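Local coordinates for protein-L-isoaspartate O-methyltransferase beta-aspartate methyltransferase (PDB 2PBF), which probably transfers a methyl group from S-adenosylmethionine to L-isoaspartyl residues of damaged proteins, starting their repair, and is bound here to the product S-adenosyl-L-homocysteine, at residues 36-42 with 128-133; 104-110 with 135-141; 198-203 with 215-221. All blocks are in the same frame, centred on the assembly; numbering follows the deposited sequence.

Interaction 1: 36-42 with 128-133; sequences QVDRGKY and NIKRDK
An Asx turn leading into a 3-10 turn docks here on the C-terminal end of a helix near the cofactor, the Y42 side chain about 7 Å from S-adenosyl-L-homocysteine. In 36-42, D38 OD1 accepts from G40 N (2.9 Å) and 39-41 are 3-10; in 128-133 the helix runs to D132. The nearest CA atoms are those of Y42 and N128, 5.4 Å apart. Y42, chi1 m, joins apolar and polar partners: CE1 meets I129 CG1 (4.0 Å), while OH donates to OD2 of D132, chi1 t (2.8 Å). K133, chi4 p, folds back so that NZ salt-bridges D132 OD2 (2.9 Å) and donates to Q36 O (2.6 Å), a reach that suits the long, flexible lysine chain. K41 CD lies 4.0 Å from R131 CG, and R131 NH1 donates hydrogen bonds to N128 OD1 (3.2 Å) and, weakly, to K41 O (3.1 Å). N128 ND2 hydrogen-bonds S91 O. V96 of helix 93-101 packs on Y42, I129 and K133, while R39 turns away to helices 12-21 and 64-74.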
loop_
_atom_site.group_PDB
_atom_site.type_symbol
_atom_site.label_atom_id
_atom_site.label_comp_id
_atom_site.label_asym_id
_atom_site.label_seq_id
_atom_site.Cartn_x
_atom_site.Cartn_y
_atom_site.Cartn_z
ATOM N N GLN A 36 12.593 -1.823 -8.587
ATOM C CA GLN A 36 13.236 -0.706 -7.909
ATOM C C GLN A 36 13.197 -0.782 -6.378
ATOM O O GLN A 36 13.923 -0.037 -5.695
ATOM C CB GLN A 36 12.658 0.625 -8.421
ATOM C CG GLN A 36 13.029 0.920 -9.880
ATOM C CD GLN A 36 12.439 2.223 -10.392
ATOM O OE1 GLN A 36 12.990 3.284 -10.164
ATOM N NE2 GLN A 36 11.317 2.138 -11.098
ATOM N N VAL A 37 12.367 -1.681 -5.837
ATOM C CA VAL A 37 12.204 -1.816 -4.391
ATOM C C VAL A 37 12.512 -3.264 -3.916
ATOM O O VAL A 37 11.647 -4.146 -3.953
ATOM C CB VAL A 37 10.764 -1.355 -3.917
ATOM C CG1 VAL A 37 10.718 -1.258 -2.416
ATOM C CG2 VAL A 37 10.383 -0.000 -4.531
ATOM N N ASP A 38 13.749 -3.488 -3.478
ATOM C CA ASP A 38 14.214 -4.788 -3.043
ATOM C C ASP A 38 13.572 -5.204 -1.713
ATOM O O ASP A 38 13.778 -4.548 -0.676
ATOM C CB ASP A 38 15.755 -4.775 -2.920
ATOM C CG ASP A 38 16.350 -6.160 -2.612
ATOM O OD1 ASP A 38 15.670 -7.021 -2.025
ATOM O OD2 ASP A 38 17.540 -6.378 -2.954
ATOM N N ARG A 39 12.832 -6.314 -1.749
ATOM C CA ARG A 39 12.081 -6.834 -0.593
ATOM C C ARG A 39 12.953 -7.122 0.627
ATOM O O ARG A 39 12.519 -6.907 1.768
ATOM C CB ARG A 39 11.287 -8.085 -1.001
ATOM C CG ARG A 39 10.226 -8.558 -0.007
ATOM C CD ARG A 39 9.484 -9.810 -0.526
ATOM N NE ARG A 39 8.780 -10.534 0.537
ATOM C CZ ARG A 39 7.569 -10.206 1.015
ATOM N NH1 ARG A 39 6.909 -9.181 0.504
ATOM N NH2 ARG A 39 7.015 -10.912 1.995
ATOM N N GLY A 40 14.184 -7.577 0.380
ATOM C CA GLY A 40 15.188 -7.815 1.434
ATOM C C GLY A 40 15.610 -6.605 2.251
ATOM O O GLY A 40 16.179 -6.735 3.343
ATOM N N LYS A 41 15.319 -5.414 1.742
ATOM C CA LYS A 41 15.554 -4.183 2.506
ATOM C C LYS A 41 14.358 -3.865 3.426
ATOM O O LYS A 41 14.409 -2.934 4.234
ATOM C CB LYS A 41 15.852 -3.012 1.553
ATOM C CG LYS A 41 16.990 -3.289 0.588
ATOM C CD LYS A 41 18.321 -2.822 1.152
ATOM C CE LYS A 41 19.328 -2.564 0.037
ATOM N NZ LYS A 41 20.387 -1.577 0.438
ATOM N N TYR A 42 13.297 -4.663 3.293
ATOM C CA TYR A 42 12.022 -4.451 3.995
ATOM C C TYR A 42 11.627 -5.569 4.965
ATOM O O TYR A 42 10.776 -5.386 5.858
ATOM C CB TYR A 42 10.906 -4.115 2.988
ATOM C CG TYR A 42 11.174 -2.750 2.425
ATOM C CD1 TYR A 42 10.617 -1.609 3.011
ATOM C CD2 TYR A 42 12.060 -2.586 1.368
ATOM C CE1 TYR A 42 10.917 -0.330 2.520
ATOM C CE2 TYR A 42 12.376 -1.329 0.881
ATOM C CZ TYR A 42 11.800 -0.212 1.453
ATOM O OH TYR A 42 12.113 1.014 0.940
ATOM N N ASN A 128 13.759 0.761 7.511
ATOM C CA ASN A 128 13.828 0.102 6.218
ATOM C C ASN A 128 14.104 1.117 5.139
ATOM O O ASN A 128 14.916 0.881 4.255
ATOM C CB ASN A 128 12.484 -0.585 5.924
ATOM C CG ASN A 128 12.236 -1.826 6.775
ATOM O OD1 ASN A 128 13.128 -2.347 7.456
ATOM N ND2 ASN A 128 11.015 -2.314 6.723
ATOM N N ILE A 129 13.419 2.256 5.208
ATOM C CA ILE A 129 13.524 3.277 4.163
ATOM C C ILE A 129 14.858 4.007 4.234
ATOM O O ILE A 129 15.480 4.266 3.198
ATOM C CB ILE A 129 12.316 4.252 4.161
ATOM C CG1 ILE A 129 11.012 3.464 3.925
ATOM C CG2 ILE A 129 12.528 5.327 3.078
ATOM C CD1 ILE A 129 9.749 4.094 4.478
ATOM N N LYS A 130 15.313 4.296 5.452
ATOM C CA LYS A 130 16.658 4.824 5.658
ATOM C C LYS A 130 17.711 3.955 4.961
ATOM O O LYS A 130 18.536 4.480 4.224
ATOM C CB LYS A 130 16.995 4.994 7.149
ATOM C CG LYS A 130 16.114 5.992 7.902
ATOM C CD LYS A 130 16.888 6.802 8.978
ATOM C CE LYS A 130 16.115 8.084 9.364
ATOM N NZ LYS A 130 16.642 8.785 10.596
ATOM N N ARG A 131 17.675 2.640 5.165
ATOM C CA ARG A 131 18.686 1.753 4.559
ATOM C C ARG A 131 18.519 1.577 3.058
ATOM O O ARG A 131 19.515 1.352 2.345
ATOM C CB ARG A 131 18.774 0.402 5.284
ATOM C CG ARG A 131 18.165 -0.830 4.591
ATOM C CD ARG A 131 18.586 -2.138 5.337
ATOM N NE ARG A 131 18.373 -2.001 6.785
ATOM C CZ ARG A 131 17.226 -2.262 7.409
ATOM N NH1 ARG A 131 16.183 -2.704 6.721
ATOM N NH2 ARG A 131 17.121 -2.076 8.726
ATOM N N ASP A 132 17.281 1.699 2.575
ATOM C CA ASP A 132 17.005 1.517 1.156
ATOM C C ASP A 132 17.141 2.821 0.357
ATOM O O ASP A 132 17.950 2.907 -0.574
ATOM C CB ASP A 132 15.617 0.902 0.957
ATOM C CG ASP A 132 15.334 0.538 -0.505
ATOM O OD1 ASP A 132 16.265 0.096 -1.235
ATOM O OD2 ASP A 132 14.157 0.683 -0.915
ATOM N N LYS A 133 16.339 3.819 0.718
ATOM C CA LYS A 133 16.232 5.076 -0.021
ATOM C C LYS A 133 16.119 6.247 0.963
ATOM O O LYS A 133 15.011 6.806 1.126
ATOM C CB LYS A 133 14.992 5.047 -0.920
ATOM C CG LYS A 133 15.099 4.090 -2.089
ATOM C CD LYS A 133 13.741 3.760 -2.660
ATOM C CE LYS A 133 13.875 2.954 -3.936
ATOM N NZ LYS A 133 14.378 1.561 -3.708
#

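Interaction 2: 104-110 with 135-141; sequences VLENKNS and ELLKIDN
Two neighbouring loops, each leading into a parallel strand of the central mixed sheet, interlock here. Residues 104-106 are helical in phi/psi, and N107 forms an Asx turn, its OD1 taking N109 N (3.0 Å); 135-141 starts as 3-10 at 135-136 and continues as an irregular loop in which I139 alone is extended. CA atoms are nearest at V104-N141 (6.3 Å) and L105-L136 (7.2 Å). V104, chi1 m, is the bump: its CG2 sits in a hollow between L136 CD2 (3.8 Å) and I139 CD1 (3.8 Å). L105, mt, lies alongside, CG on L136 CD2 and CD2 on I139 CD1 (both 4.0 Å), with CD1 against E135 CG (3.6 Å). Compact branched chains suit this close interleaving. N141, chi1 p and backbone-bonded to V112, plugs the mouth of the 104-110 turn, ND2 donating to V104 O (2.9 Å) and S110 O (2.8 Å). An amide nitrogen carries two hydrogens, so one neutral side chain pins both ends of the loop, whose closure thus depends on no charged pair.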
loop_
_atom_site.group_PDB
_atom_site.type_symbol
_atom_site.label_atom_id
_atom_site.label_comp_id
_atom_site.label_asym_id
_atom_site.label_seq_id
_atom_site.Cartn_x
_atom_site.Cartn_y
_atom_site.Cartn_z
ATOM N N VAL A 104 7.863 10.891 -6.391
ATOM C CA VAL A 104 7.820 11.930 -5.360
ATOM C C VAL A 104 9.136 12.691 -5.254
ATOM O O VAL A 104 9.158 13.841 -4.796
ATOM C CB VAL A 104 7.418 11.388 -3.962
ATOM C CG1 VAL A 104 5.987 10.864 -3.983
ATOM C CG2 VAL A 104 8.377 10.317 -3.517
ATOM N N LEU A 105 10.229 12.068 -5.683
ATOM C CA LEU A 105 11.560 12.700 -5.578
ATOM C C LEU A 105 11.763 13.861 -6.568
ATOM O O LEU A 105 12.333 14.894 -6.201
ATOM C CB LEU A 105 12.682 11.655 -5.726
ATOM C CG LEU A 105 12.966 10.711 -4.547
ATOM C CD1 LEU A 105 14.003 9.650 -4.978
ATOM C CD2 LEU A 105 13.447 11.469 -3.323
ATOM N N GLU A 106 11.277 13.695 -7.799
ATOM C CA GLU A 106 11.374 14.728 -8.842
ATOM C C GLU A 106 10.091 15.564 -8.988
ATOM O O GLU A 106 10.160 16.757 -9.315
ATOM C CB GLU A 106 11.759 14.122 -10.201
ATOM C CG GLU A 106 13.209 13.667 -10.324
ATOM C CD GLU A 106 13.515 12.905 -11.640
ATOM O OE1 GLU A 106 12.643 12.816 -12.557
ATOM O OE2 GLU A 106 14.645 12.371 -11.746
ATOM N N ASN A 107 8.938 14.954 -8.723
ATOM C CA ASN A 107 7.649 15.616 -8.895
ATOM C C ASN A 107 7.074 16.118 -7.560
ATOM O O ASN A 107 6.631 15.334 -6.704
ATOM C CB ASN A 107 6.688 14.689 -9.633
ATOM C CG ASN A 107 5.474 15.403 -10.207
ATOM O OD1 ASN A 107 4.914 16.296 -9.601
ATOM N ND2 ASN A 107 5.059 14.985 -11.393
ATOM N N LYS A 108 7.056 17.440 -7.395
ATOM C CA LYS A 108 6.643 18.062 -6.123
ATOM C C LYS A 108 5.145 18.022 -5.920
ATOM O O LYS A 108 4.665 18.235 -4.808
ATOM C CB LYS A 108 7.140 19.521 -6.040
ATOM C CG LYS A 108 8.661 19.646 -6.023
ATOM C CD LYS A 108 9.117 21.100 -6.171
ATOM C CE LYS A 108 10.586 21.153 -6.610
ATOM N NZ LYS A 108 10.663 20.656 -8.036
ATOM N N ASN A 109 4.406 17.765 -6.993
ATOM C CA ASN A 109 2.961 17.628 -6.900
ATOM C C ASN A 109 2.535 16.228 -6.508
ATOM O O ASN A 109 1.427 16.042 -6.025
ATOM C CB ASN A 109 2.266 18.009 -8.197
ATOM C CG ASN A 109 2.282 19.505 -8.455
ATOM O OD1 ASN A 109 2.560 19.924 -9.562
ATOM N ND2 ASN A 109 1.987 20.297 -7.450
ATOM N N SER A 110 3.403 15.253 -6.747
ATOM C CA SER A 110 3.177 13.882 -6.273
ATOM C C SER A 110 3.154 13.897 -4.766
ATOM O O SER A 110 3.926 14.618 -4.130
ATOM C CB SER A 110 4.291 12.963 -6.731
ATOM O OG SER A 110 4.156 12.660 -8.097
ATOM N N GLU A 135 16.770 9.185 0.861
ATOM C CA GLU A 135 16.327 10.423 0.230
ATOM C C GLU A 135 14.826 10.687 0.441
ATOM O O GLU A 135 14.403 11.837 0.501
ATOM C CB GLU A 135 16.697 10.420 -1.259
ATOM C CG GLU A 135 16.081 9.288 -2.097
ATOM C CD GLU A 135 16.956 8.038 -2.221
ATOM O OE1 GLU A 135 17.759 7.765 -1.312
ATOM O OE2 GLU A 135 16.831 7.328 -3.245
ATOM N N LEU A 136 14.048 9.607 0.577
ATOM C CA LEU A 136 12.617 9.674 0.860
ATOM C C LEU A 136 12.238 10.329 2.193
ATOM O O LEU A 136 11.147 10.833 2.327
ATOM C CB LEU A 136 11.989 8.270 0.755
ATOM C CG LEU A 136 11.874 7.639 -0.648
ATOM C CD1 LEU A 136 11.114 6.310 -0.616
ATOM C CD2 LEU A 136 11.203 8.596 -1.615
ATOM N N LEU A 137 13.117 10.333 3.189
ATOM C CA LEU A 137 12.703 10.948 4.454
ATOM C C LEU A 137 13.303 12.334 4.632
ATOM O O LEU A 137 13.328 12.880 5.737
ATOM C CB LEU A 137 12.927 10.041 5.676
ATOM C CG LEU A 137 12.882 8.531 5.437
ATOM C CD1 LEU A 137 14.310 8.030 5.416
ATOM C CD2 LEU A 137 12.104 7.811 6.500
ATOM N N LYS A 138 13.748 12.898 3.513
ATOM C CA LYS A 138 14.208 14.282 3.454
ATOM C C LYS A 138 13.179 15.184 2.746
ATOM O O LYS A 138 13.338 16.395 2.706
ATOM C CB LYS A 138 15.563 14.364 2.739
ATOM C CG LYS A 138 16.739 13.654 3.456
ATOM C CD LYS A 138 16.880 14.088 4.935
ATOM C CE LYS A 138 18.008 13.333 5.646
ATOM N NZ LYS A 138 19.376 13.914 5.391
ATOM N N ILE A 139 12.116 14.599 2.195
ATOM C CA ILE A 139 11.210 15.373 1.370
ATOM C C ILE A 139 9.864 15.662 2.023
ATOM O O ILE A 139 9.472 15.000 2.977
ATOM C CB ILE A 139 11.070 14.758 -0.025
ATOM C CG1 ILE A 139 10.336 13.396 0.060
ATOM C CG2 ILE A 139 12.466 14.679 -0.667
ATOM C CD1 ILE A 139 10.279 12.619 -1.217
ATOM N N ASP A 140 9.163 16.656 1.492
ATOM C CA ASP A 140 7.900 17.099 2.069
ATOM C C ASP A 140 6.739 16.239 1.610
ATOM O O ASP A 140 5.696 16.208 2.267
ATOM C CB ASP A 140 7.586 18.540 1.650
ATOM C CG ASP A 140 8.353 19.587 2.464
ATOM O OD1 ASP A 140 8.718 19.308 3.632
ATOM O OD2 ASP A 140 8.572 20.701 1.915
ATOM N N ASN A 141 6.898 15.594 0.448
ATOM C CA ASN A 141 5.788 14.897 -0.177
ATOM C C ASN A 141 5.822 13.349 -0.051
ATOM O O ASN A 141 5.220 12.646 -0.849
ATOM C CB ASN A 141 5.618 15.367 -1.642
ATOM C CG ASN A 141 6.832 15.093 -2.493
ATOM O OD1 ASN A 141 7.936 14.966 -1.988
ATOM N ND2 ASN A 141 6.632 14.972 -3.778
#

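Interaction 3: 198-203 with 215-221; sequences TQVLYE and RLFDVCF
Strand 198-203 runs antiparallel to 215-219, the short axes 4.4 Å apart at closest and 146° between directions. At T198 the p rotamer lets OG1 donate to D218 OD1 (2.9 Å). Q199 O accepts from V219 N (2.8 Å), and its side chain adds two bonds to the F221 backbone: OE1 accepts from F221 N (2.8 Å) and NE2 donates to F221 O (3.2 Å). V200 stands opposite D218 in a non-hydrogen-bonded pair (CA-CA 4.5 Å), its CG1 over a face of the R215 guanidinium; R215 NH2 salt-bridges D218 OD1 (3.5 Å). L201 faces two residues, N donating to F217 O (2.9 Å) and O accepting from L216 N (2.8 Å): a beta bulge, with L216 at phi/psi -90/-80. This hairpin ends the Rossmann-like methyltransferase sheet, whose order 3-2-1-4-5-6-7 differs from the usual class I 3-2-1-4-5-7-6. L201, tp, brings CB to V219 CG1 (3.8 Å), CD2 to L216 CD1 (4.0 Å) and CD1 to F221 CE2 (4.2 Å), and also packs on L69 of helix 64-74. Y202 resumes non-hydrogen-bonded pairing with R215 (CA-CA 4.9 Å), its ring covering R215 CA in a CH-pi contact (4.1 Å to the centroid); Y202 OH and R215 NE share E195. The E203 carboxylate salt-bridges R73.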
loop_
_atom_site.group_PDB
_atom_site.type_symbol
_atom_site.label_atom_id
_atom_site.label_comp_id
_atom_site.label_asym_id
_atom_site.label_seq_id
_atom_site.Cartn_x
_atom_site.Cartn_y
_atom_site.Cartn_z
ATOM N N THR A 198 -15.551 -14.914 4.153
ATOM C CA THR A 198 -14.286 -14.610 3.519
ATOM C C THR A 198 -13.887 -13.148 3.727
ATOM O O THR A 198 -14.678 -12.346 4.247
ATOM C CB THR A 198 -14.278 -14.998 2.014
ATOM O OG1 THR A 198 -15.107 -14.106 1.271
ATOM C CG2 THR A 198 -14.770 -16.420 1.820
ATOM N N GLN A 199 -12.626 -12.830 3.422
ATOM C CA GLN A 199 -12.235 -11.441 3.188
ATOM C C GLN A 199 -12.208 -11.274 1.680
ATOM O O GLN A 199 -11.624 -12.093 0.979
ATOM C CB GLN A 199 -10.884 -11.121 3.822
ATOM C CG GLN A 199 -10.882 -11.251 5.349
ATOM C CD GLN A 199 -9.492 -11.310 5.961
ATOM O OE1 GLN A 199 -8.518 -11.676 5.310
ATOM N NE2 GLN A 199 -9.403 -10.956 7.236
ATOM N N VAL A 200 -12.888 -10.245 1.193
ATOM C CA VAL A 200 -13.038 -10.005 -0.236
ATOM C C VAL A 200 -12.347 -8.713 -0.648
ATOM O O VAL A 200 -12.683 -7.629 -0.166
ATOM C CB VAL A 200 -14.542 -9.963 -0.692
ATOM C CG1 VAL A 200 -14.630 -9.855 -2.210
ATOM C CG2 VAL A 200 -15.302 -11.210 -0.233
ATOM N N LEU A 201 -11.402 -8.835 -1.565
ATOM C CA LEU A 201 -10.713 -7.668 -2.081
ATOM C C LEU A 201 -11.607 -6.905 -3.040
ATOM O O LEU A 201 -12.023 -7.453 -4.057
ATOM C CB LEU A 201 -9.390 -8.049 -2.771
ATOM C CG LEU A 201 -8.411 -6.894 -3.034
ATOM C CD1 LEU A 201 -7.688 -6.483 -1.750
ATOM C CD2 LEU A 201 -7.427 -7.333 -4.088
ATOM N N TYR A 202 -11.865 -5.641 -2.701
ATOM C CA TYR A 202 -12.727 -4.740 -3.458
ATOM C C TYR A 202 -11.948 -3.628 -4.141
ATOM O O TYR A 202 -11.026 -3.052 -3.568
ATOM C CB TYR A 202 -13.779 -4.099 -2.535
ATOM C CG TYR A 202 -15.033 -4.910 -2.400
ATOM C CD1 TYR A 202 -15.134 -5.925 -1.455
ATOM C CD2 TYR A 202 -16.122 -4.673 -3.244
ATOM C CE1 TYR A 202 -16.281 -6.679 -1.342
ATOM C CE2 TYR A 202 -17.278 -5.414 -3.154
ATOM C CZ TYR A 202 -17.363 -6.418 -2.205
ATOM O OH TYR A 202 -18.534 -7.147 -2.124
ATOM N N GLU A 203 -12.323 -3.334 -5.370
ATOM C CA GLU A 203 -11.888 -2.112 -6.028
ATOM C C GLU A 203 -13.050 -1.110 -6.112
ATOM O O GLU A 203 -14.045 -1.327 -6.816
ATOM C CB GLU A 203 -11.308 -2.412 -7.404
ATOM C CG GLU A 203 -10.864 -1.178 -8.156
ATOM C CD GLU A 203 -10.297 -1.531 -9.500
ATOM O OE1 GLU A 203 -9.266 -2.245 -9.544
ATOM O OE2 GLU A 203 -10.895 -1.098 -10.513
ATOM N N ARG A 215 -16.264 -6.274 -6.815
ATOM C CA ARG A 215 -15.899 -7.428 -6.004
ATOM C C ARG A 215 -14.850 -8.232 -6.766
ATOM O O ARG A 215 -15.142 -8.775 -7.830
ATOM C CB ARG A 215 -17.161 -8.272 -5.729
ATOM C CG ARG A 215 -17.108 -9.094 -4.431
ATOM C CD ARG A 215 -18.197 -10.199 -4.277
ATOM N NE ARG A 215 -17.588 -11.384 -3.660
ATOM C CZ ARG A 215 -16.964 -12.352 -4.342
ATOM N NH1 ARG A 215 -16.917 -12.316 -5.670
ATOM N NH2 ARG A 215 -16.394 -13.366 -3.704
ATOM N N LEU A 216 -13.629 -8.304 -6.249
ATOM C CA LEU A 216 -12.539 -8.922 -7.019
ATOM C C LEU A 216 -12.428 -10.414 -6.752
ATOM O O LEU A 216 -12.900 -11.217 -7.545
ATOM C CB LEU A 216 -11.195 -8.195 -6.811
ATOM C CG LEU A 216 -11.105 -6.765 -7.385
ATOM C CD1 LEU A 216 -9.710 -6.196 -7.195
ATOM C CD2 LEU A 216 -11.527 -6.675 -8.868
ATOM N N PHE A 217 -11.807 -10.783 -5.639
ATOM C CA PHE A 217 -11.743 -12.179 -5.216
ATOM C C PHE A 217 -11.394 -12.280 -3.731
ATOM O O PHE A 217 -11.060 -11.277 -3.089
ATOM C CB PHE A 217 -10.726 -12.944 -6.063
ATOM C CG PHE A 217 -9.450 -12.207 -6.266
ATOM C CD1 PHE A 217 -8.559 -12.033 -5.213
ATOM C CD2 PHE A 217 -9.135 -11.677 -7.509
ATOM C CE1 PHE A 217 -7.387 -11.351 -5.391
ATOM C CE2 PHE A 217 -7.954 -10.979 -7.699
ATOM C CZ PHE A 217 -7.083 -10.816 -6.635
ATOM N N ASP A 218 -11.469 -13.503 -3.201
ATOM C CA ASP A 218 -11.189 -13.772 -1.813
ATOM C C ASP A 218 -9.696 -13.641 -1.516
ATOM O O ASP A 218 -8.856 -14.015 -2.331
ATOM C CB ASP A 218 -11.717 -15.147 -1.422
ATOM C CG ASP A 218 -13.207 -15.279 -1.663
ATOM O OD1 ASP A 218 -13.935 -14.305 -1.362
ATOM O OD2 ASP A 218 -13.643 -16.343 -2.176
ATOM N N VAL A 219 -9.390 -13.094 -0.342
ATOM C CA VAL A 219 -8.018 -12.817 0.060
ATOM C C VAL A 219 -7.833 -13.124 1.538
ATOM O O VAL A 219 -8.797 -13.394 2.243
ATOM C CB VAL A 219 -7.602 -11.331 -0.226
ATOM C CG1 VAL A 219 -7.340 -11.103 -1.703
ATOM C CG2 VAL A 219 -8.628 -10.327 0.302
ATOM N N CYS A 220 -6.584 -13.105 1.992
ATOM C CA CYS A 220 -6.239 -13.276 3.397
ATOM C C CYS A 220 -5.319 -12.122 3.855
ATOM O O CYS A 220 -4.158 -12.019 3.434
ATOM C CB CYS A 220 -5.574 -14.644 3.614
ATOM S SG CYS A 220 -6.664 -16.039 3.165
ATOM N N PHE A 221 -5.864 -11.244 4.699
ATOM C CA PHE A 221 -5.140 -10.098 5.217
ATOM C C PHE A 221 -5.253 -10.048 6.725
ATOM O O PHE A 221 -6.209 -10.559 7.281
ATOM C CB PHE A 221 -5.729 -8.811 4.661
ATOM C CG PHE A 221 -5.258 -8.459 3.282
ATOM C CD1 PHE A 221 -4.279 -7.469 3.097
ATOM C CD2 PHE A 221 -5.808 -9.072 2.166
ATOM C CE1 PHE A 221 -3.845 -7.118 1.840
ATOM C CE2 PHE A 221 -5.383 -8.734 0.893
ATOM C CZ PHE A 221 -4.410 -7.754 0.718
#

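From the N terminus, 36-42 waits through the first sheet strands before helix 119-132 returns to it, so interaction 1 closes a loop of 85 intervening residues. Interaction 2 opens inside that loop, at 104-110, and closes just beyond it at 135-141; the two therefore cross. They also touch: I129 packs on L136 and L137, and K130 on L137, making one continuous cluster around the end of helix 119-132 that ties the N-terminal region to the loops before strands 111-116 and 142-146. Interaction 3 follows in series as a local hairpin at the opposite edge of the sheet, its centre about 27 Å from that of interaction 1 and about 32 Å from that of interaction 2.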